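Long-range contacts in amino acid ABC transporter, periplasmic amino acid-binding protein, putative (Streptococcus pneumoniae, PDB 4I62), which binds L-arginine and probably hands it to a membrane ABC transporter for uptake, as substrate-binding proteins of its family do: residues 66-71 and 104-109; 131-136 and 210-215; 110-115 and 158-163; 151-156 and 167-172. One frame throughout, in Å; residues are numbered along the deposited sequence. Where two conformers were deposited one is given.

Contact 1 of 4, residues 66-71 and 104-109; sequences GSDIEL and LAISGV. With ARG (arginine), chain B.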
loop_
_atom_site.group_PDB
_atom_site.type_symbol
_atom_site.label_atom_id
_atom_site.label_comp_id
_atom_site.label_asym_id
_atom_site.label_seq_id
_atom_site.Cartn_x
_atom_site.Cartn_y
_atom_site.Cartn_z
ATOM N N GLY A 66 1.529 8.487 -8.167
ATOM C CA GLY A 66 2.083 8.257 -6.840
ATOM C C GLY A 66 3.522 7.761 -6.873
ATOM O O GLY A 66 4.092 7.487 -7.952
ATOM N N SER A 67 4.127 7.614 -5.693
ATOM C CA SER A 67 5.533 7.248 -5.664
ATOM C C SER A 67 5.800 5.860 -6.233
ATOM O O SER A 67 6.875 5.632 -6.799
ATOM C CB SER A 67 6.084 7.362 -4.249
ATOM O OG SER A 67 5.391 6.527 -3.345
ATOM N N ASP A 68 4.853 4.922 -6.108
ATOM C CA ASP A 68 5.047 3.599 -6.675
ATOM C C ASP A 68 4.945 3.662 -8.204
ATOM O O ASP A 68 5.548 2.841 -8.899
ATOM C CB ASP A 68 3.974 2.605 -6.179
ATOM C CG ASP A 68 4.301 1.946 -4.843
ATOM O OD1 ASP A 68 5.440 2.058 -4.360
ATOM O OD2 ASP A 68 3.390 1.246 -4.316
ATOM N N ILE A 69 4.167 4.608 -8.742
ATOM C CA ILE A 69 4.091 4.778 -10.192
ATOM C C ILE A 69 5.453 5.303 -10.684
ATOM O O ILE A 69 5.966 4.861 -11.722
ATOM C CB ILE A 69 2.952 5.744 -10.610
ATOM C CG1 ILE A 69 1.580 5.111 -10.452
ATOM C CG2 ILE A 69 3.119 6.183 -12.060
ATOM C CD1 ILE A 69 1.168 4.663 -9.088
ATOM N N GLU A 70 6.058 6.239 -9.947
ATOM C CA GLU A 70 7.385 6.733 -10.330
ATOM C C GLU A 70 8.443 5.634 -10.233
ATOM O O GLU A 70 9.326 5.550 -11.097
ATOM C CB GLU A 70 7.724 7.962 -9.489
ATOM C CG GLU A 70 6.749 9.117 -9.702
ATOM C CD GLU A 70 6.671 9.538 -11.158
ATOM O OE1 GLU A 70 7.743 9.778 -11.748
ATOM O OE2 GLU A 70 5.566 9.624 -11.733
ATOM N N LEU A 71 8.367 4.785 -9.213
ATOM C CA LEU A 71 9.248 3.628 -9.118
ATOM C C LEU A 71 9.047 2.705 -10.312
ATOM O O LEU A 71 10.012 2.250 -10.934
ATOM C CB LEU A 71 8.989 2.891 -7.816
ATOM C CG LEU A 71 9.751 1.585 -7.562
ATOM C CD1 LEU A 71 11.265 1.751 -7.688
ATOM C CD2 LEU A 71 9.393 0.968 -6.224
ATOM N N LEU A 104 4.873 -7.534 -12.201
ATOM C CA LEU A 104 5.277 -7.053 -10.874
ATOM C C LEU A 104 4.035 -6.585 -10.149
ATOM O O LEU A 104 3.107 -6.095 -10.791
ATOM C CB LEU A 104 6.241 -5.849 -10.959
ATOM C CG LEU A 104 7.558 -6.082 -11.670
ATOM C CD1 LEU A 104 8.327 -4.764 -11.765
ATOM C CD2 LEU A 104 8.397 -7.167 -10.960
ATOM N N ALA A 105 4.074 -6.681 -8.825
ATOM C CA ALA A 105 3.147 -5.935 -7.976
ATOM C C ALA A 105 3.952 -4.826 -7.322
ATOM O O ALA A 105 4.893 -5.111 -6.570
ATOM C CB ALA A 105 2.522 -6.820 -6.910
ATOM N N ILE A 106 3.576 -3.584 -7.616
ATOM C CA ILE A 106 4.175 -2.417 -6.963
ATOM C C ILE A 106 2.973 -1.644 -6.408
ATOM O O ILE A 106 2.326 -0.875 -7.130
ATOM C CB ILE A 106 5.030 -1.534 -7.909
ATOM C CG1 ILE A 106 6.021 -2.393 -8.705
ATOM C CG2 ILE A 106 5.758 -0.492 -7.064
ATOM C CD1 ILE A 106 6.873 -1.580 -9.699
ATOM N N SER A 107 2.651 -1.909 -5.138
ATOM C CA SER A 107 1.348 -1.513 -4.641
ATOM C C SER A 107 1.373 -1.395 -3.120
ATOM O O SER A 107 0.404 -1.800 -2.440
ATOM C CB SER A 107 0.272 -2.509 -5.099
ATOM O OG SER A 107 -1.065 -2.018 -4.933
ATOM N N GLY A 108 2.476 -0.886 -2.578
ATOM C CA GLY A 108 2.613 -0.807 -1.130
ATOM C C GLY A 108 2.561 -2.182 -0.476
ATOM O O GLY A 108 2.009 -2.327 0.612
ATOM N N VAL A 109 3.166 -3.174 -1.120
ATOM C CA VAL A 109 3.071 -4.569 -0.677
ATOM C C VAL A 109 4.079 -4.895 0.424
ATOM O O VAL A 109 5.310 -4.772 0.201
ATOM C CB VAL A 109 3.283 -5.552 -1.853
ATOM C CG1 VAL A 109 3.201 -6.991 -1.387
ATOM C CG2 VAL A 109 2.303 -5.296 -2.961
HETATM N N ARG B . 0.965 -3.067 3.119
HETATM C CA ARG B . -0.310 -3.830 3.174
HETATM C C ARG B . -0.151 -5.225 2.577
HETATM O O ARG B . 0.812 -5.458 1.816
HETATM C CB ARG B . -1.444 -3.047 2.541
HETATM C CG ARG B . -1.157 -2.619 1.099
HETATM C CD ARG B . -2.399 -2.100 0.403
HETATM N NE ARG B . -2.031 -1.429 -0.830
HETATM C CZ ARG B . -2.879 -0.894 -1.685
HETATM N NH1 ARG B . -2.424 -0.316 -2.792
HETATM N NH2 ARG B . -4.187 -0.944 -1.443
HETATM O OXT ARG B . -1.056 -6.079 2.856
HETATM O O HOH W 1 3.271 1.248 -9.626
#
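I106 and D68 bury the most surface here, with L71 one helical turn beyond D68. The CG2 methyl of I106, anti to the backbone N, lies 3.6 Å from CG of D68 and touches its CB as well, so the aspartate rests partly on a hydrocarbon surface. The same methyl also meets CD2 of L71 at 4.0 Å. The carboxylate reaches past the isoleucine to the turn that follows: its OD2 accepts G108 N at 2.9 Å, met nearly along the C-O axis but with a bent N-H...O angle of 131°. OD2 also lies close to the acid of E53, a closeness of like charges that may raise the pKa of one of them. The bond makes D68 a second-shell residue of the arginine pocket, since the turn it holds offers two carbonyls to the ligand. G108 O takes the amino N of the bound arginine at 2.8 Å, and S107 O takes its NE at 2.9 Å. Around this, the start of helix 67-79 faces residues 106-108, which continue from strand 104-105; I106 also packs on V43 of the neighbouring strand 40-45, and L71 on I246 and L249 of helix 236-251.

Contact 2 of 4, residues 131-136 and 210-215; sequences KLIVKK and PDLAIA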
loop_
_atom_site.group_PDB
_atom_site.type_symbol
_atom_site.label_atom_id
_atom_site.label_comp_id
_atom_site.label_asym_id
_atom_site.label_seq_id
_atom_site.Cartn_x
_atom_site.Cartn_y
_atom_site.Cartn_z
ATOM N N LYS A 131 -1.002 2.179 12.333
ATOM C CA LYS A 131 -1.730 3.152 13.137
ATOM C C LYS A 131 -3.223 2.915 13.003
ATOM O O LYS A 131 -3.652 2.092 12.173
ATOM C CB LYS A 131 -1.413 4.584 12.695
ATOM C CG LYS A 131 0.042 4.948 12.731
ATOM C CD LYS A 131 0.508 5.058 14.141
ATOM C CE LYS A 131 1.750 5.906 14.204
ATOM N NZ LYS A 131 1.954 6.353 15.611
ATOM N N LEU A 132 -4.002 3.628 13.829
ATOM C CA LEU A 132 -5.458 3.696 13.641
ATOM C C LEU A 132 -5.846 5.070 13.197
ATOM O O LEU A 132 -5.389 6.079 13.776
ATOM C CB LEU A 132 -6.256 3.492 14.905
ATOM C CG LEU A 132 -6.149 2.180 15.637
ATOM C CD1 LEU A 132 -7.127 2.341 16.859
ATOM C CD2 LEU A 132 -6.548 0.992 14.776
ATOM N N ILE A 133 -6.735 5.121 12.218
ATOM C CA ILE A 133 -7.483 6.335 11.935
ATOM C C ILE A 133 -8.880 6.206 12.551
ATOM O O ILE A 133 -9.504 5.136 12.503
ATOM C CB ILE A 133 -7.499 6.664 10.405
ATOM C CG1 ILE A 133 -8.117 8.039 10.125
ATOM C CG2 ILE A 133 -8.144 5.577 9.587
ATOM C CD1 ILE A 133 -7.887 8.491 8.673
ATOM N N VAL A 134 -9.312 7.298 13.198
ATOM C CA VAL A 134 -10.553 7.343 13.950
ATOM C C VAL A 134 -11.232 8.693 13.708
ATOM O O VAL A 134 -10.626 9.627 13.188
ATOM C CB VAL A 134 -10.270 7.156 15.483
ATOM C CG1 VAL A 134 -9.716 5.762 15.732
ATOM C CG2 VAL A 134 -9.322 8.225 16.032
ATOM N N LYS A 135 -12.508 8.795 14.114
ATOM C CA LYS A 135 -13.090 10.141 14.210
ATOM C C LYS A 135 -12.245 10.974 15.165
ATOM O O LYS A 135 -11.744 10.448 16.185
ATOM C CB LYS A 135 -14.521 10.097 14.684
ATOM C CG LYS A 135 -15.526 9.559 13.689
ATOM C CD LYS A 135 -16.922 9.979 14.171
ATOM C CE LYS A 135 -18.009 9.798 13.129
ATOM N NZ LYS A 135 -18.264 8.366 12.949
ATOM N N LYS A 136 -12.122 12.271 14.915
ATOM C CA LYS A 136 -11.188 13.069 15.703
ATOM C C LYS A 136 -11.537 13.109 17.182
ATOM O O LYS A 136 -10.613 13.225 18.030
ATOM C CB LYS A 136 -11.018 14.468 15.135
ATOM C CG LYS A 136 -12.227 15.313 15.174
ATOM C CD LYS A 136 -11.926 16.664 14.542
ATOM C CE LYS A 136 -13.188 17.494 14.369
ATOM N NZ LYS A 136 -13.003 18.551 13.332
ATOM N N PRO A 210 -10.691 16.374 7.721
ATOM C CA PRO A 210 -10.416 16.995 9.026
ATOM C C PRO A 210 -11.374 16.545 10.131
ATOM O O PRO A 210 -11.156 16.882 11.303
ATOM C CB PRO A 210 -10.590 18.489 8.743
ATOM C CG PRO A 210 -11.507 18.540 7.554
ATOM C CD PRO A 210 -11.109 17.366 6.717
ATOM N N ASP A 211 -12.387 15.749 9.784
ATOM C CA ASP A 211 -13.234 15.080 10.761
ATOM C C ASP A 211 -12.567 13.847 11.392
ATOM O O ASP A 211 -13.100 13.286 12.354
ATOM C CB ASP A 211 -14.551 14.680 10.075
ATOM C CG ASP A 211 -14.330 13.936 8.735
ATOM O OD1 ASP A 211 -13.618 14.447 7.848
ATOM O OD2 ASP A 211 -14.892 12.838 8.577
ATOM N N LEU A 212 -11.430 13.423 10.841
ATOM C CA LEU A 212 -10.714 12.240 11.282
ATOM C C LEU A 212 -9.364 12.625 11.871
ATOM O O LEU A 212 -8.873 13.753 11.679
ATOM C CB LEU A 212 -10.486 11.320 10.075
ATOM C CG LEU A 212 -11.758 10.879 9.326
ATOM C CD1 LEU A 212 -11.434 9.888 8.203
ATOM C CD2 LEU A 212 -12.803 10.268 10.267
ATOM N N ALA A 213 -8.738 11.686 12.567
ATOM C CA ALA A 213 -7.426 11.917 13.189
ATOM C C ALA A 213 -6.723 10.586 13.365
ATOM O O ALA A 213 -7.356 9.527 13.389
ATOM C CB ALA A 213 -7.541 12.628 14.514
ATOM N N ILE A 214 -5.402 10.646 13.523
ATOM C CA ILE A 214 -4.593 9.515 13.959
ATOM C C ILE A 214 -4.780 9.303 15.467
ATOM O O ILE A 214 -4.575 10.229 16.224
ATOM C CB ILE A 214 -3.088 9.817 13.695
ATOM C CG1 ILE A 214 -2.853 10.127 12.212
ATOM C CG2 ILE A 214 -2.219 8.652 14.224
ATOM C CD1 ILE A 214 -3.225 8.970 11.306
ATOM N N ALA A 215 -5.180 8.099 15.888
ATOM C CA ALA A 215 -5.348 7.810 17.301
ATOM C C ALA A 215 -4.011 7.696 18.010
ATOM O O ALA A 215 -2.946 7.474 17.410
ATOM C CB ALA A 215 -6.096 6.487 17.479
HETATM O O HOH W 2 -0.234 8.299 17.493
HETATM O O HOH W 3 -2.827 5.043 15.946
#
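V134 and A213 form the antiparallel hydrogen-bonded pair at the middle of this strand pairing: V134 N donates to A213 O at 3.0 Å, and A213 N returns a bond to V134 O. A215 N continues the ladder to L132 O with a nearly straight N-H...O angle of 169°. At the other end K136 N bonds to D211 O at 2.9 Å, where the chain leaves the strand. There the K136 side chain runs fully extended beyond CG and its NZ reaches P210 O at 3.2 Å, standing above the carbonyl plane, while CD lies 3.3 Å from the same oxygen. A water near the opposite end joins L132 N to A215 O.

Packing differs between the two faces. On one, CD1 of I133 meets CD1 of L212 at 3.8 Å, the two side chains crossing at a slant. On the other, CG2 of V134 touches A215 CB at 3.9 Å, and the CB atoms of A213 and K136 lie side by side. K135 turns away, its NZ bonded to the carbonyls of L187 and K188, and D211 makes a salt bridge with K188. Strand 126-135 thus carries short strand 212-214 along part of one edge and strand 194-198 on the other, while I133 packs against helices 180-188 and 199-208.

Contact 3 of 4, residues 110-115 and 158-163; sequences SKTDER and GSIQET. With ARG (arginine), chain B.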
loop_
_atom_site.group_PDB
_atom_site.type_symbol
_atom_site.label_atom_id
_atom_site.label_comp_id
_atom_site.label_asym_id
_atom_site.label_seq_id
_atom_site.Cartn_x
_atom_site.Cartn_y
_atom_site.Cartn_z
ATOM N N SER A 110 3.599 -5.295 1.592
ATOM C CA SER A 110 4.460 -5.713 2.661
ATOM C C SER A 110 5.016 -7.107 2.430
ATOM O O SER A 110 4.311 -8.056 2.047
ATOM C CB SER A 110 3.633 -5.780 3.948
ATOM O OG SER A 110 3.064 -4.514 4.290
ATOM N N LYS A 111 6.306 -7.293 2.756
ATOM C CA LYS A 111 6.838 -8.665 2.817
ATOM C C LYS A 111 6.279 -9.433 3.999
ATOM O O LYS A 111 6.141 -8.896 5.115
ATOM C CB LYS A 111 8.337 -8.689 3.012
ATOM C CG LYS A 111 9.008 -8.066 1.909
ATOM C CD LYS A 111 10.525 -8.121 2.066
ATOM C CE LYS A 111 11.044 -9.529 2.218
ATOM N NZ LYS A 111 12.537 -9.525 2.485
ATOM N N THR A 112 5.938 -10.681 3.774
ATOM C CA THR A 112 5.608 -11.564 4.891
ATOM C C THR A 112 6.203 -12.929 4.609
ATOM O O THR A 112 6.537 -13.236 3.468
ATOM C CB THR A 112 4.104 -11.738 5.078
ATOM O OG1 THR A 112 3.581 -12.484 3.986
ATOM C CG2 THR A 112 3.365 -10.409 5.208
ATOM N N ASP A 113 6.330 -13.761 5.636
ATOM C CA ASP A 113 6.860 -15.105 5.422
ATOM C C ASP A 113 5.958 -15.918 4.528
ATOM O O ASP A 113 6.445 -16.622 3.647
ATOM C CB ASP A 113 7.093 -15.836 6.748
ATOM C CG ASP A 113 8.308 -15.311 7.491
ATOM O OD1 ASP A 113 9.067 -14.509 6.906
ATOM O OD2 ASP A 113 8.521 -15.722 8.658
ATOM N N GLU A 114 4.651 -15.813 4.716
ATOM C CA GLU A 114 3.752 -16.542 3.848
ATOM C C GLU A 114 3.910 -16.089 2.404
ATOM O O GLU A 114 3.988 -16.907 1.478
ATOM C CB GLU A 114 2.311 -16.397 4.323
ATOM C CG GLU A 114 1.984 -17.308 5.486
ATOM C CD GLU A 114 2.261 -18.769 5.166
ATOM O OE1 GLU A 114 1.607 -19.318 4.248
ATOM O OE2 GLU A 114 3.139 -19.367 5.828
ATOM N N ARG A 115 3.957 -14.777 2.192
ATOM C CA ARG A 115 4.115 -14.296 0.835
ATOM C C ARG A 115 5.469 -14.683 0.215
ATOM O O ARG A 115 5.529 -14.974 -0.980
ATOM C CB ARG A 115 3.903 -12.784 0.791
ATOM C CG ARG A 115 2.430 -12.352 0.998
ATOM C CD ARG A 115 2.332 -10.837 1.208
ATOM N NE ARG A 115 0.950 -10.394 1.424
ATOM C CZ ARG A 115 0.597 -9.137 1.593
ATOM N NH1 ARG A 115 1.528 -8.184 1.643
ATOM N NH2 ARG A 115 -0.704 -8.827 1.739
ATOM N N GLY A 158 -7.515 -8.606 2.143
ATOM C CA GLY A 158 -6.278 -9.057 1.517
ATOM C C GLY A 158 -5.028 -8.428 2.098
ATOM O O GLY A 158 -3.928 -8.784 1.657
ATOM N N SER A 159 -5.182 -7.509 3.045
ATOM C CA SER A 159 -4.012 -6.811 3.597
ATOM C C SER A 159 -3.466 -7.502 4.844
ATOM O O SER A 159 -4.183 -8.243 5.546
ATOM C CB SER A 159 -4.386 -5.367 3.950
ATOM O OG SER A 159 -5.229 -5.296 5.100
ATOM N N ILE A 160 -2.214 -7.176 5.188
ATOM C CA ILE A 160 -1.674 -7.671 6.437
ATOM C C ILE A 160 -2.359 -7.030 7.643
ATOM O O ILE A 160 -2.331 -7.589 8.744
ATOM C CB ILE A 160 -0.138 -7.538 6.516
ATOM C CG1 ILE A 160 0.324 -6.094 6.628
ATOM C CG2 ILE A 160 0.549 -8.216 5.324
ATOM C CD1 ILE A 160 1.730 -5.969 7.172
ATOM N N GLN A 161 -2.980 -5.884 7.451
ATOM C CA GLN A 161 -3.757 -5.262 8.518
ATOM C C GLN A 161 -4.974 -6.108 8.850
ATOM O O GLN A 161 -5.347 -6.233 10.036
ATOM C CB GLN A 161 -4.185 -3.852 8.099
ATOM C CG GLN A 161 -3.033 -2.828 8.091
ATOM C CD GLN A 161 -1.996 -3.088 7.014
ATOM O OE1 GLN A 161 -2.312 -3.466 5.872
ATOM N NE2 GLN A 161 -0.741 -2.881 7.355
ATOM N N GLU A 162 -5.622 -6.675 7.848
ATOM C CA GLU A 162 -6.746 -7.583 8.085
ATOM C C GLU A 162 -6.267 -8.782 8.893
ATOM O O GLU A 162 -6.937 -9.211 9.835
ATOM C CB GLU A 162 -7.298 -8.054 6.742
ATOM C CG GLU A 162 -8.411 -9.095 6.869
ATOM C CD GLU A 162 -8.874 -9.669 5.540
ATOM O OE1 GLU A 162 -8.081 -9.911 4.612
ATOM O OE2 GLU A 162 -10.093 -9.924 5.422
ATOM N N THR A 163 -5.107 -9.332 8.535
ATOM C CA THR A 163 -4.539 -10.453 9.289
ATOM C C THR A 163 -4.253 -10.103 10.744
ATOM O O THR A 163 -4.566 -10.890 11.650
ATOM C CB THR A 163 -3.285 -10.977 8.595
ATOM O OG1 THR A 163 -3.645 -11.364 7.265
ATOM C CG2 THR A 163 -2.691 -12.164 9.309
HETATM N N ARG B . 0.965 -3.067 3.119
HETATM C CA ARG B . -0.310 -3.830 3.174
HETATM C C ARG B . -0.151 -5.225 2.577
HETATM O O ARG B . 0.812 -5.458 1.816
HETATM C CB ARG B . -1.444 -3.047 2.541
HETATM C CG ARG B . -1.157 -2.619 1.099
HETATM C CD ARG B . -2.399 -2.100 0.403
HETATM N NE ARG B . -2.031 -1.429 -0.830
HETATM C CZ ARG B . -2.879 -0.894 -1.685
HETATM N NH1 ARG B . -2.424 -0.316 -2.792
HETATM N NH2 ARG B . -4.187 -0.944 -1.443
HETATM O OXT ARG B . -1.056 -6.079 2.856
#
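I160 packs on S110 and T112 beside the carboxylate of the bound arginine. Its CB lies 4.0 Å from the ligand OXT. With chi1 at 70°, CG1 stands between the backbone N and the carbonyl carbon, near both OXT and S110 OG. CG2, anti to the carbonyl carbon, touches T112 CG2 at 3.6 Å and sits above one face of the R115 guanidinium, offset toward its rim. The tip, CD1, ends against S110 OG and S110 CB. In this type II periplasmic-binding fold, the ligand carboxylate lies between two lobes, and each lobe contributes a segment here. I160 N, in the first turn of helix 160-168, donates to OXT at 2.8 Å, so the partial positive helix end would probably favour the carboxylate; S159 is the N-cap, its OG accepting E162 N and bonding to Q156 O. S110 N meets the ligand O in an almost straight bond of 173°. R115 NH1 also donates to that O at 2.8 Å, and NH2 to OXT at 3.0 Å. A second bond of R115 NH1, to S110 O on a lone pair in the carbonyl plane, helps fix the guanidinium. S110 OG accepts the ligand amino N and bonds to D225.

Contact 4 of 4, residues 151-156 and 167-172; sequences KKVGAQ and DLLQNS. With ARG (arginine), chain B.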
loop_
_atom_site.group_PDB
_atom_site.type_symbol
_atom_site.label_atom_id
_atom_site.label_comp_id
_atom_site.label_asym_id
_atom_site.label_seq_id
_atom_site.Cartn_x
_atom_site.Cartn_y
_atom_site.Cartn_z
ATOM N N LYS A 151 -15.444 -3.144 20.192
ATOM C CA LYS A 151 -15.555 -2.128 19.158
ATOM C C LYS A 151 -15.511 -2.762 17.776
ATOM O O LYS A 151 -15.173 -3.937 17.618
ATOM C CB LYS A 151 -14.420 -1.093 19.282
ATOM C CG LYS A 151 -14.339 -0.425 20.646
ATOM C CD LYS A 151 -15.630 0.337 20.923
ATOM C CE LYS A 151 -15.731 0.860 22.351
ATOM N NZ LYS A 151 -14.740 1.939 22.618
ATOM N N LYS A 152 -15.852 -1.968 16.764
ATOM C CA LYS A 152 -15.868 -2.391 15.373
ATOM C C LYS A 152 -14.640 -1.812 14.655
ATOM O O LYS A 152 -14.448 -0.602 14.640
ATOM C CB LYS A 152 -17.158 -1.887 14.697
ATOM C CG LYS A 152 -18.437 -2.321 15.402
ATOM C CD LYS A 152 -19.619 -1.435 15.056
ATOM C CE LYS A 152 -20.873 -1.903 15.778
ATOM N NZ LYS A 152 -20.663 -2.032 17.261
ATOM N N VAL A 153 -13.828 -2.696 14.078
ATOM C CA VAL A 153 -12.548 -2.288 13.501
ATOM C C VAL A 153 -12.467 -2.757 12.055
ATOM O O VAL A 153 -12.724 -3.943 11.756
ATOM C CB VAL A 153 -11.385 -2.914 14.314
ATOM C CG1 VAL A 153 -10.022 -2.472 13.778
ATOM C CG2 VAL A 153 -11.516 -2.527 15.787
ATOM N N GLY A 154 -12.125 -1.843 11.162
ATOM C CA GLY A 154 -11.997 -2.154 9.751
ATOM C C GLY A 154 -10.565 -2.297 9.278
ATOM O O GLY A 154 -9.638 -1.707 9.818
ATOM N N ALA A 155 -10.430 -3.045 8.178
ATOM C CA ALA A 155 -9.167 -3.193 7.468
ATOM C C ALA A 155 -9.455 -3.587 6.029
ATOM O O ALA A 155 -10.527 -4.105 5.716
ATOM C CB ALA A 155 -8.265 -4.239 8.124
ATOM N N GLN A 156 -8.470 -3.380 5.160
ATOM C CA GLN A 156 -8.650 -3.711 3.751
ATOM C C GLN A 156 -8.536 -5.215 3.521
ATOM O O GLN A 156 -7.605 -5.885 3.990
ATOM C CB GLN A 156 -7.650 -2.948 2.873
ATOM C CG GLN A 156 -7.896 -3.257 1.365
ATOM C CD GLN A 156 -7.071 -2.435 0.391
ATOM O OE1 GLN A 156 -5.872 -2.274 0.564
ATOM N NE2 GLN A 156 -7.695 -1.938 -0.649
ATOM N N ASP A 167 -5.932 -11.804 14.045
ATOM C CA ASP A 167 -5.076 -12.531 14.959
ATOM C C ASP A 167 -5.075 -11.992 16.381
ATOM O O ASP A 167 -4.879 -12.743 17.326
ATOM C CB ASP A 167 -3.650 -12.592 14.427
ATOM C CG ASP A 167 -3.506 -13.486 13.206
ATOM O OD1 ASP A 167 -4.423 -14.261 12.854
ATOM O OD2 ASP A 167 -2.413 -13.409 12.593
ATOM N N LEU A 168 -5.345 -10.700 16.547
ATOM C CA LEU A 168 -5.249 -10.025 17.844
ATOM C C LEU A 168 -6.562 -9.580 18.469
ATOM O O LEU A 168 -6.666 -9.454 19.696
ATOM C CB LEU A 168 -4.347 -8.809 17.760
ATOM C CG LEU A 168 -2.871 -9.047 17.509
ATOM C CD1 LEU A 168 -2.214 -7.692 17.328
ATOM C CD2 LEU A 168 -2.263 -9.796 18.683
ATOM N N LEU A 169 -7.546 -9.306 17.621
ATOM C CA LEU A 169 -8.747 -8.618 18.092
ATOM C C LEU A 169 -9.977 -9.528 18.222
ATOM O O LEU A 169 -11.053 -9.217 17.694
ATOM C CB LEU A 169 -9.026 -7.388 17.208
ATOM C CG LEU A 169 -7.852 -6.411 17.053
ATOM C CD1 LEU A 169 -8.257 -5.260 16.113
ATOM C CD2 LEU A 169 -7.338 -5.882 18.392
ATOM N N GLN A 170 -9.823 -10.631 18.944
ATOM C CA GLN A 170 -10.925 -11.575 19.161
ATOM C C GLN A 170 -12.129 -10.992 19.893
ATOM O O GLN A 170 -13.217 -11.561 19.813
ATOM C CB GLN A 170 -10.441 -12.823 19.905
ATOM C CG GLN A 170 -9.675 -13.812 19.033
ATOM C CD GLN A 170 -8.259 -13.360 18.737
ATOM O OE1 GLN A 170 -7.722 -12.449 19.368
ATOM N NE2 GLN A 170 -7.646 -13.979 17.747
ATOM N N ASN A 171 -11.938 -9.892 20.612
ATOM C CA ASN A 171 -13.032 -9.272 21.342
ATOM C C ASN A 171 -13.675 -8.121 20.580
ATOM O O ASN A 171 -14.487 -7.389 21.145
ATOM C CB ASN A 171 -12.573 -8.777 22.722
ATOM C CG ASN A 171 -12.158 -9.890 23.647
ATOM O OD1 ASN A 171 -12.700 -10.989 23.594
ATOM N ND2 ASN A 171 -11.199 -9.601 24.522
ATOM N N SER A 172 -13.300 -7.974 19.312
ATOM C CA SER A 172 -13.813 -6.904 18.460
ATOM C C SER A 172 -14.664 -7.484 17.332
ATOM O O SER A 172 -14.491 -8.642 16.954
ATOM C CB SER A 172 -12.650 -6.108 17.830
ATOM O OG SER A 172 -11.741 -5.593 18.811
HETATM N N ARG B . 0.965 -3.067 3.119
HETATM C CA ARG B . -0.310 -3.830 3.174
HETATM C C ARG B . -0.151 -5.225 2.577
HETATM O O ARG B . 0.812 -5.458 1.816
HETATM C CB ARG B . -1.444 -3.047 2.541
HETATM C CG ARG B . -1.157 -2.619 1.099
HETATM C CD ARG B . -2.399 -2.100 0.403
HETATM N NE ARG B . -2.031 -1.429 -0.830
HETATM C CZ ARG B . -2.879 -0.894 -1.685
HETATM N NH1 ARG B . -2.424 -0.316 -2.792
HETATM N NH2 ARG B . -4.187 -0.944 -1.443
HETATM O OXT ARG B . -1.056 -6.079 2.856
#
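V153 and L169 meet methyl to methyl, CG1 of the valine 4.0 Å from CD1 of the leucine, their side chains crossing at about a right angle. The second point of touch is S172, whose CB sits 3.3 Å from K151 O, close enough for van der Waals packing against the carbonyl. V153 CG2 is 4.3 Å from the same CB. Hydrophobic and backbone contact therefore carry this small interface.

What places these groups is the end of the helix. L169 is the first residue to leave helical torsions, its psi at 53°, and it opens a type I beta turn that closes with S172 N bonded to L169 O at 3.0 Å. The turn brings the L169 side chain and S172 to the same side, where L169 also packs on V145 and L148. S172 OG is bonded to L148 O, while Q170 NE2 folds back over D167 O, approaching it from above the carbonyl plane. At the far end of the strand, Q156 extends its chain, CG anti to the backbone N, and its OE1 accepts NH2 of the bound arginine at 2.9 Å; its NE2 bonds to N46 and P178.

In sequence this is a beta-alpha-beta crossover: strand 152-156 leads through helix 160-168 and the turn into the parallel strand 173-177, with which K151 and V153 pair. Strand 194-198 lies along the other edge of 152-156, and K152 meets D193 there.

In the fold
Contacts 1 and 3 follow each other along the chain and both touch the arginine, their centres 16 Å apart; V109 packs on R115 between them. Contact 1 belongs to the lobe with the parallel sheet of strands 40-45, 82-87 and 104-105, while contact 3 reaches across the cleft to helix 160-168. Contact 4 uses the end of that helix and also reaches the ligand, through Q156. Contact 2 lies in the same mixed sheet as contact 4, their centres 16 Å apart, and its two segments enclose contact 4 in sequence. Contact 2 is 25 Å from contact 1, centre to centre. Binding thus draws residues from both lobes, with contact 2 in the sheet of the second lobe, not touching the ligand.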